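PDB 5C82: nourseothricin acetyltransferase from Streptomyces noursei, which probably confers resistance to the antibiotic nourseothricin by transferring an acetyl group from acetyl-CoA to it. Local coordinates for residues Thr34-Thr39 with Ala153-Arg158; Arg80-Tyr85 with Met127-Glu132; Val97-Trp102 with Arg135-Gly140. The protein carries 1 engineered substitution. All coordinates share one frame; numbering follows the deposited sequence.

Interaction 1 of 3, residues Thr34-Thr39 with Ala153-Arg158; sequences TVFRVT and AIHAYR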
loop_
_atom_site.group_PDB
_atom_site.type_symbol
_atom_site.label_atom_id
_atom_site.label_comp_id
_atom_site.label_asym_id
_atom_site.label_seq_id
_atom_site.Cartn_x
_atom_site.Cartn_y
_atom_site.Cartn_z
ATOM N N THR A 34 -8.214 -7.716 -22.914
ATOM C CA THR A 34 -7.356 -8.556 -22.043
ATOM C C THR A 34 -7.339 -7.997 -20.623
ATOM O O THR A 34 -7.705 -6.844 -20.429
ATOM C CB THR A 34 -5.887 -8.680 -22.554
ATOM O OG1 THR A 34 -5.232 -7.431 -22.424
ATOM C CG2 THR A 34 -5.760 -9.166 -23.988
ATOM N N VAL A 35 -6.921 -8.821 -19.637
ATOM C CA VAL A 35 -6.767 -8.453 -18.221
ATOM C C VAL A 35 -5.563 -9.223 -17.706
ATOM O O VAL A 35 -5.183 -10.237 -18.297
ATOM C CB VAL A 35 -8.027 -8.696 -17.295
ATOM C CG1 VAL A 35 -9.251 -7.891 -17.748
ATOM C CG2 VAL A 35 -8.363 -10.192 -17.149
ATOM N N PHE A 36 -4.960 -8.754 -16.619
ATOM C CA PHE A 36 -3.872 -9.499 -15.994
ATOM C C PHE A 36 -4.528 -10.246 -14.857
ATOM O O PHE A 36 -5.114 -9.624 -13.957
ATOM C CB PHE A 36 -2.730 -8.595 -15.525
ATOM C CG PHE A 36 -1.806 -8.154 -16.645
ATOM C CD1 PHE A 36 -2.125 -7.058 -17.443
ATOM C CD2 PHE A 36 -0.594 -8.813 -16.874
ATOM C CE1 PHE A 36 -1.261 -6.639 -18.463
ATOM C CE2 PHE A 36 0.272 -8.391 -17.887
ATOM C CZ PHE A 36 -0.059 -7.296 -18.669
ATOM N N ARG A 37 -4.584 -11.576 -15.005
ATOM C CA ARG A 37 -5.159 -12.479 -14.015
ATOM C C ARG A 37 -4.092 -12.671 -12.967
ATOM O O ARG A 37 -2.923 -12.932 -13.297
ATOM C CB ARG A 37 -5.538 -13.841 -14.652
ATOM C CG ARG A 37 -6.217 -14.812 -13.669
ATOM C CD ARG A 37 -6.659 -16.083 -14.359
ATOM N NE ARG A 37 -7.844 -15.863 -15.192
ATOM C CZ ARG A 37 -8.246 -16.681 -16.162
ATOM N NH1 ARG A 37 -7.554 -17.781 -16.444
ATOM N NH2 ARG A 37 -9.332 -16.396 -16.869
ATOM N N VAL A 38 -4.491 -12.481 -11.706
ATOM C CA VAL A 38 -3.620 -12.607 -10.550
ATOM C C VAL A 38 -3.929 -13.951 -9.877
ATOM O O VAL A 38 -5.082 -14.227 -9.543
ATOM C CB VAL A 38 -3.756 -11.401 -9.571
ATOM C CG1 VAL A 38 -2.935 -11.621 -8.313
ATOM C CG2 VAL A 38 -3.368 -10.085 -10.244
ATOM N N THR A 39 -2.902 -14.780 -9.707
ATOM C CA THR A 39 -3.037 -16.088 -9.071
ATOM C C THR A 39 -2.176 -16.138 -7.797
ATOM O O THR A 39 -0.957 -15.930 -7.855
ATOM C CB THR A 39 -2.675 -17.201 -10.082
ATOM O OG1 THR A 39 -3.626 -17.199 -11.141
ATOM C CG2 THR A 39 -2.592 -18.587 -9.449
ATOM N N ALA A 153 -3.325 0.481 -19.462
ATOM C CA ALA A 153 -2.558 1.408 -18.633
ATOM C C ALA A 153 -1.320 0.689 -18.160
ATOM O O ALA A 153 -0.260 1.299 -18.153
ATOM C CB ALA A 153 -3.374 1.877 -17.441
ATOM N N ILE A 154 -1.445 -0.618 -17.822
ATOM C CA ILE A 154 -0.329 -1.450 -17.358
ATOM C C ILE A 154 0.766 -1.484 -18.428
ATOM O O ILE A 154 1.919 -1.198 -18.125
ATOM C CB ILE A 154 -0.778 -2.866 -16.879
ATOM C CG1 ILE A 154 -1.605 -2.760 -15.579
ATOM C CG2 ILE A 154 0.436 -3.794 -16.677
ATOM C CD1 ILE A 154 -2.566 -3.931 -15.309
ATOM N N HIS A 155 0.382 -1.762 -19.673
ATOM C CA HIS A 155 1.316 -1.777 -20.799
ATOM C C HIS A 155 1.877 -0.382 -21.048
ATOM O O HIS A 155 3.088 -0.268 -21.254
ATOM C CB HIS A 155 0.646 -2.337 -22.057
ATOM C CG HIS A 155 0.647 -3.839 -22.112
ATOM N ND1 HIS A 155 1.816 -4.551 -22.297
ATOM C CD2 HIS A 155 -0.390 -4.705 -22.072
ATOM C CE1 HIS A 155 1.462 -5.825 -22.341
ATOM N NE2 HIS A 155 0.143 -5.966 -22.219
ATOM N N ALA A 156 1.029 0.682 -20.928
ATOM C CA ALA A 156 1.490 2.081 -21.111
ATOM C C ALA A 156 2.538 2.495 -20.049
ATOM O O ALA A 156 3.519 3.167 -20.384
ATOM C CB ALA A 156 0.308 3.042 -21.111
ATOM N N TYR A 157 2.347 2.044 -18.778
ATOM C CA TYR A 157 3.255 2.326 -17.653
ATOM C C TYR A 157 4.565 1.634 -17.854
ATOM O O TYR A 157 5.609 2.209 -17.546
ATOM C CB TYR A 157 2.640 1.872 -16.309
ATOM C CG TYR A 157 1.433 2.689 -15.907
ATOM C CD1 TYR A 157 1.344 4.049 -16.224
ATOM C CD2 TYR A 157 0.368 2.106 -15.231
ATOM C CE1 TYR A 157 0.213 4.791 -15.908
ATOM C CE2 TYR A 157 -0.780 2.835 -14.924
ATOM C CZ TYR A 157 -0.843 4.182 -15.249
ATOM O OH TYR A 157 -1.941 4.903 -14.883
ATOM N N ARG A 158 4.512 0.380 -18.359
ATOM C CA ARG A 158 5.696 -0.424 -18.640
ATOM C C ARG A 158 6.559 0.254 -19.691
ATOM O O ARG A 158 7.785 0.151 -19.676
ATOM C CB ARG A 158 5.285 -1.870 -19.068
ATOM C CG ARG A 158 6.466 -2.826 -19.281
ATOM C CD ARG A 158 7.236 -3.082 -17.986
ATOM N NE ARG A 158 8.076 -4.281 -18.072
ATOM C CZ ARG A 158 9.398 -4.288 -18.238
ATOM N NH1 ARG A 158 10.079 -3.146 -18.297
ATOM N NH2 ARG A 158 10.052 -5.432 -18.312
#
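His-155 NE2 is hydrogen-bonded to Glu-49 OE1, and the same atom makes the histidine's nearest approach to Phe-36, 3.8 Å from its CZ. It comes in at the edge of the phenylalanine ring, close to the ring plane. The two ring planes are inclined at 50°, with centroids 5.6 Å apart. The other carboxylate oxygen of Glu-49, OE2, is hydrogen-bonded to Thr-34 OG1. This single side chain of strand 44-58 therefore ties the helix to strand 34-40 just beside the aromatic pair.

The apolar half of the contact belongs to Ile-154. Phe-36 and Ile-154 run past one another in opposite senses, which lets two branches of the isoleucine touch along one side of the ring: CG2 lies 3.8 Å from Phe-36 CE1, while CD1 at the end of the longer branch is also 3.8 Å from Phe-36 CD1. With CG anti to its carbonyl carbon (chi1 -79°), Phe-36 sends its ring out from the strand to this pair of methyls. Ile-154 in turn rests on Val-146 and Leu-183 of the main sheet, and the backbone of Phe-36 pairs with Asn-148.

Only Phe-36 reaches across from the strand, and it meets a buried aliphatic side chain and a polar ring together. Dispersion supplies the direct contact, whereas the hydrogen bond to Glu-49 helps set the rotation of the imidazole, and the carboxylate would probably polarise that ring next to the apolar contact of Phe-36 with Ile-154.

Interaction 2 of 3, residues Arg80-Tyr85 with Met127-Glu132; sequences RTFVAY and MGLATE
The ring of Phe-82 has Leu-129 CB over one face, 4.2 Å above its plane and displaced toward the rim. Over the opposite face lies Arg-80 CG, two residues back on the same strand and 3.9 Å from the plane, likewise off centre. The ring is thus sandwiched between the helix and the aliphatic part of an arginine. At its far end it meets helix backbone: CE2 is 3.8 Å from Leu-129 O, a van der Waals approach. The leucine reaches back the other way, its CD1 lying 4.2 Å from Phe-82 CB at the root of the aromatic side chain. Phe-133, one turn further along, also packs on Phe-82.

Within the helix, the carbonyl of Met-127, a selenomethionine, is gripped twice. Thr-131 N donates to its O at 2.9 Å, and Thr-131 OG1 donates to the same O at 2.8 Å, the two arriving from opposite faces of the carbonyl plane.

Helix 122-137 here lies against strand 79-85 of the mixed sheet. A helix that follows strand 105-113 and packs back over strands 91-100 and 79-85 is characteristic of the GNAT fold, in which the start of this helix commonly helps bind the pyrophosphate of acetyl-CoA.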
loop_
_atom_site.group_PDB
_atom_site.type_symbol
_atom_site.label_atom_id
_atom_site.label_comp_id
_atom_site.label_asym_id
_atom_site.label_seq_id
_atom_site.Cartn_x
_atom_site.Cartn_y
_atom_site.Cartn_z
ATOM N N ARG A 80 0.319 17.824 -5.309
ATOM C CA ARG A 80 0.171 18.646 -6.519
ATOM C C ARG A 80 -0.640 17.939 -7.606
ATOM O O ARG A 80 -0.556 16.720 -7.737
ATOM C CB ARG A 80 1.531 19.064 -7.087
ATOM C CG ARG A 80 1.469 20.304 -7.989
ATOM C CD ARG A 80 2.844 20.889 -8.098
ATOM N NE ARG A 80 2.869 22.227 -8.670
ATOM C CZ ARG A 80 3.656 23.197 -8.227
ATOM N NH1 ARG A 80 4.460 22.988 -7.189
ATOM N NH2 ARG A 80 3.637 24.390 -8.806
ATOM N N THR A 81 -1.410 18.720 -8.381
ATOM C CA THR A 81 -2.189 18.259 -9.528
ATOM C C THR A 81 -1.745 19.039 -10.764
ATOM O O THR A 81 -1.743 20.267 -10.749
ATOM C CB THR A 81 -3.718 18.407 -9.301
ATOM O OG1 THR A 81 -4.110 17.658 -8.158
ATOM C CG2 THR A 81 -4.555 17.964 -10.519
ATOM N N PHE A 82 -1.404 18.317 -11.840
ATOM C CA PHE A 82 -1.062 18.899 -13.129
ATOM C C PHE A 82 -2.165 18.579 -14.122
ATOM O O PHE A 82 -2.649 17.448 -14.168
ATOM C CB PHE A 82 0.291 18.393 -13.644
ATOM C CG PHE A 82 1.438 18.707 -12.727
ATOM C CD1 PHE A 82 2.007 19.977 -12.710
ATOM C CD2 PHE A 82 2.010 17.714 -11.942
ATOM C CE1 PHE A 82 3.080 20.265 -11.868
ATOM C CE2 PHE A 82 3.082 17.999 -11.097
ATOM C CZ PHE A 82 3.626 19.267 -11.078
ATOM N N VAL A 83 -2.583 19.586 -14.898
ATOM C CA VAL A 83 -3.649 19.440 -15.898
ATOM C C VAL A 83 -3.080 19.665 -17.278
ATOM O O VAL A 83 -2.135 20.436 -17.428
ATOM C CB VAL A 83 -4.861 20.389 -15.628
ATOM C CG1 VAL A 83 -5.675 19.941 -14.410
ATOM C CG2 VAL A 83 -4.423 21.860 -15.506
ATOM N N ALA A 84 -3.685 19.043 -18.276
ATOM C CA ALA A 84 -3.354 19.193 -19.699
ATOM C C ALA A 84 -4.623 19.602 -20.434
ATOM O O ALA A 84 -5.639 18.912 -20.326
ATOM C CB ALA A 84 -2.831 17.880 -20.276
ATOM N N TYR A 85 -4.590 20.747 -21.121
ATOM C CA TYR A 85 -5.743 21.250 -21.884
ATOM C C TYR A 85 -5.454 21.235 -23.378
ATOM O O TYR A 85 -4.368 21.605 -23.809
ATOM C CB TYR A 85 -6.142 22.665 -21.429
ATOM C CG TYR A 85 -7.020 22.677 -20.194
ATOM C CD1 TYR A 85 -6.465 22.711 -18.919
ATOM C CD2 TYR A 85 -8.408 22.679 -20.302
ATOM C CE1 TYR A 85 -7.266 22.698 -17.782
ATOM C CE2 TYR A 85 -9.224 22.676 -19.167
ATOM C CZ TYR A 85 -8.647 22.683 -17.911
ATOM O OH TYR A 85 -9.442 22.681 -16.793
HETATM N N MSE A 127 3.144 12.476 -16.851
HETATM C CA MSE A 127 4.046 11.631 -16.067
HETATM C C MSE A 127 5.451 12.254 -16.011
HETATM O O MSE A 127 6.140 12.118 -14.998
HETATM C CB MSE A 127 4.085 10.190 -16.612
HETATM C CG MSE A 127 4.741 9.207 -15.643
HETATM SE SE MSE A 127 3.685 9.048 -13.978
HETATM C CE MSE A 127 2.387 7.746 -14.527
ATOM N N GLY A 128 5.841 12.950 -17.083
ATOM C CA GLY A 128 7.104 13.690 -17.140
ATOM C C GLY A 128 7.051 14.852 -16.157
ATOM O O GLY A 128 8.011 15.096 -15.426
ATOM N N LEU A 129 5.904 15.555 -16.099
ATOM C CA LEU A 129 5.667 16.673 -15.169
ATOM C C LEU A 129 5.697 16.165 -13.719
ATOM O O LEU A 129 6.287 16.817 -12.857
ATOM C CB LEU A 129 4.330 17.358 -15.470
ATOM C CG LEU A 129 4.278 18.275 -16.722
ATOM C CD1 LEU A 129 2.866 18.835 -16.900
ATOM C CD2 LEU A 129 5.266 19.461 -16.616
ATOM N N ALA A 130 5.127 14.945 -13.486
ATOM C CA ALA A 130 5.159 14.247 -12.206
ATOM C C ALA A 130 6.623 13.940 -11.843
ATOM O O ALA A 130 7.016 14.145 -10.699
ATOM C CB ALA A 130 4.348 12.952 -12.278
ATOM N N THR A 131 7.436 13.540 -12.836
ATOM C CA THR A 131 8.857 13.192 -12.660
ATOM C C THR A 131 9.674 14.418 -12.264
ATOM O O THR A 131 10.479 14.327 -11.341
ATOM C CB THR A 131 9.388 12.423 -13.896
ATOM O OG1 THR A 131 8.627 11.219 -13.982
ATOM C CG2 THR A 131 10.853 12.039 -13.779
ATOM N N GLU A 132 9.435 15.565 -12.911
ATOM C CA GLU A 132 10.131 16.822 -12.579
ATOM C C GLU A 132 9.871 17.239 -11.125
ATOM O O GLU A 132 10.817 17.539 -10.405
ATOM C CB GLU A 132 9.756 17.940 -13.565
ATOM C CG GLU A 132 10.164 17.660 -15.012
ATOM C CD GLU A 132 9.586 18.629 -16.029
ATOM O OE1 GLU A 132 8.764 19.487 -15.641
ATOM O OE2 GLU A 132 9.912 18.499 -17.228
#

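Interaction 3 of 3, residues Val97-Trp102 with Arg135-Gly140; sequences VSYSGW and RERGAG
A Schellman motif ends helix 122-137, and the turn it makes packs against the ring of Tyr-99. Gly-138 is the residue that leaves the helix, with a positive phi of 76°, and its N donates to Arg-135 O at 2.8 Å. The residues on both sides of this glycine touch the tyrosine. Arg-137 CB sits over the middle of one ring face, 3.6 Å from the centroid of Tyr-99 and only 2° off the ring normal, an almost ideally centred CH-pi contact. Ala-139 CB approaches obliquely instead, 3.6 Å from Tyr-99 CE1.

Tyr-99 gets there with its CG anti to the backbone N (chi1 -177°), which extends the ring from the strand to the end of the helix. Its hydroxyl finishes among the carbonyls of the turn: OH is 3.4 Å from Arg-137 O and 3.8 Å from Gly-138 O. The arginine chain bends at its second torsion, so that CG lies 4.0 Å from Tyr-99 CG and CD stays close to the ring while the guanidinium leads away. That group is hydrogen-bonded through NH2 to Pro-77 O, with a long, weak ion pair from NE to Asp-78.

Just beyond the strand, Trp-102 packs on Leu-171 of the second subunit. Strand 91-100, which carries the tyrosine, runs between strands 79-85 and 105-113, and Tyr-99 also packs on Leu-106 of the latter. After the turn, Gly-140 makes backbone hydrogen bonds with Arg-104 and Cys-189 and leads from the end of the helix into strand 141-147.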
loop_
_atom_site.group_PDB
_atom_site.type_symbol
_atom_site.label_atom_id
_atom_site.label_comp_id
_atom_site.label_asym_id
_atom_site.label_seq_id
_atom_site.Cartn_x
_atom_site.Cartn_y
_atom_site.Cartn_z
ATOM N N VAL A 97 -0.368 13.982 -7.741
ATOM C CA VAL A 97 0.828 13.453 -7.103
ATOM C C VAL A 97 0.877 13.854 -5.645
ATOM O O VAL A 97 0.348 14.904 -5.256
ATOM C CB VAL A 97 2.154 13.763 -7.866
ATOM C CG1 VAL A 97 2.091 13.280 -9.316
ATOM C CG2 VAL A 97 2.556 15.244 -7.792
ATOM N N SER A 98 1.501 12.998 -4.835
ATOM C CA SER A 98 1.696 13.208 -3.410
ATOM C C SER A 98 3.117 12.729 -3.082
ATOM O O SER A 98 3.536 11.685 -3.575
ATOM C CB SER A 98 0.658 12.416 -2.623
ATOM O OG SER A 98 1.037 12.286 -1.266
ATOM N N TYR A 99 3.852 13.487 -2.261
ATOM C CA TYR A 99 5.219 13.129 -1.895
ATOM C C TYR A 99 5.331 12.708 -0.429
ATOM O O TYR A 99 4.779 13.377 0.450
ATOM C CB TYR A 99 6.180 14.288 -2.175
ATOM C CG TYR A 99 7.619 13.935 -1.865
ATOM C CD1 TYR A 99 8.305 12.992 -2.627
ATOM C CD2 TYR A 99 8.290 14.528 -0.796
ATOM C CE1 TYR A 99 9.618 12.645 -2.331
ATOM C CE2 TYR A 99 9.608 14.195 -0.499
ATOM C CZ TYR A 99 10.273 13.264 -1.283
ATOM O OH TYR A 99 11.561 12.902 -0.993
ATOM N N SER A 100 6.090 11.633 -0.172
ATOM C CA SER A 100 6.364 11.139 1.178
ATOM C C SER A 100 7.882 11.075 1.353
ATOM O O SER A 100 8.566 10.313 0.650
ATOM C CB SER A 100 5.712 9.772 1.387
ATOM O OG SER A 100 6.262 9.094 2.506
ATOM N N GLY A 101 8.394 11.917 2.240
ATOM C CA GLY A 101 9.820 12.035 2.541
ATOM C C GLY A 101 10.460 10.849 3.252
ATOM O O GLY A 101 11.653 10.603 3.056
ATOM N N TRP A 102 9.703 10.107 4.097
ATOM C CA TRP A 102 10.247 8.939 4.811
ATOM C C TRP A 102 10.927 7.912 3.852
ATOM O O TRP A 102 12.021 7.419 4.131
ATOM C CB TRP A 102 9.175 8.284 5.718
ATOM C CG TRP A 102 9.382 6.810 5.901
ATOM C CD1 TRP A 102 10.386 6.201 6.602
ATOM C CD2 TRP A 102 8.654 5.766 5.251
ATOM N NE1 TRP A 102 10.321 4.840 6.431
ATOM C CE2 TRP A 102 9.264 4.542 5.611
ATOM C CE3 TRP A 102 7.495 5.739 4.460
ATOM C CZ2 TRP A 102 8.772 3.308 5.192
ATOM C CZ3 TRP A 102 7.011 4.512 4.042
ATOM C CH2 TRP A 102 7.651 3.316 4.404
ATOM N N ARG A 135 11.829 15.016 -8.735
ATOM C CA ARG A 135 13.218 15.471 -8.724
ATOM C C ARG A 135 13.367 16.668 -7.799
ATOM O O ARG A 135 14.219 16.624 -6.923
ATOM C CB ARG A 135 13.715 15.806 -10.149
ATOM C CG ARG A 135 13.917 14.575 -11.042
ATOM C CD ARG A 135 14.660 14.894 -12.335
ATOM N NE ARG A 135 16.092 15.122 -12.108
ATOM C CZ ARG A 135 16.980 15.383 -13.064
ATOM N NH1 ARG A 135 16.598 15.454 -14.335
ATOM N NH2 ARG A 135 18.256 15.575 -12.759
ATOM N N GLU A 136 12.484 17.685 -7.928
ATOM C CA GLU A 136 12.475 18.897 -7.086
ATOM C C GLU A 136 12.414 18.535 -5.583
ATOM O O GLU A 136 13.141 19.113 -4.780
ATOM C CB GLU A 136 11.299 19.820 -7.456
ATOM C CG GLU A 136 11.410 20.494 -8.809
ATOM C CD GLU A 136 10.164 21.224 -9.293
ATOM O OE1 GLU A 136 9.350 21.663 -8.445
ATOM O OE2 GLU A 136 10.012 21.372 -10.529
ATOM N N ARG A 137 11.589 17.535 -5.232
ATOM C CA ARG A 137 11.431 17.029 -3.863
ATOM C C ARG A 137 12.578 16.115 -3.411
ATOM O O ARG A 137 12.671 15.815 -2.222
ATOM C CB ARG A 137 10.085 16.306 -3.706
ATOM C CG ARG A 137 8.849 17.195 -3.871
ATOM C CD ARG A 137 8.573 18.032 -2.636
ATOM N NE ARG A 137 7.551 19.055 -2.865
ATOM C CZ ARG A 137 7.796 20.279 -3.324
ATOM N NH1 ARG A 137 9.034 20.641 -3.642
ATOM N NH2 ARG A 137 6.804 21.146 -3.481
ATOM N N GLY A 138 13.439 15.698 -4.344
ATOM C CA GLY A 138 14.542 14.789 -4.065
ATOM C C GLY A 138 14.078 13.348 -3.894
ATOM O O GLY A 138 14.682 12.589 -3.129
ATOM N N ALA A 139 13.006 12.947 -4.628
ATOM C CA ALA A 139 12.462 11.587 -4.583
ATOM C C ALA A 139 13.464 10.561 -5.116
ATOM O O ALA A 139 14.257 10.876 -6.000
ATOM C CB ALA A 139 11.168 11.516 -5.383
ATOM N N GLY A 140 13.446 9.358 -4.555
ATOM C CA GLY A 140 14.291 8.271 -5.022
ATOM C C GLY A 140 13.541 7.437 -6.055
ATOM O O GLY A 140 14.166 6.753 -6.881
#

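In the fold
Interactions 2 and 3 share helix 122-137 and use adjacent strands of the seven-stranded sheet; their centres are 14 Å apart. They meet where Ala-130 CB packs 3.7 Å from Val-97 CG1 and where Arg-80 O lies 2.7 Å from Val-97 N, a probable hydrogen bond between the two strands. Their segments alternate along the chain, both strands coming before the one helix that packs on them. Interaction 1 encloses both in sequence and lies on the far side of the chain's centre from interaction 2, 23 Å between centres. Tyr-157 CE1 and Met-127 CE touch at 3.9 Å, so helix 151-158 meets both helix 122-137 and strand 34-40 of the separate three-stranded sheet.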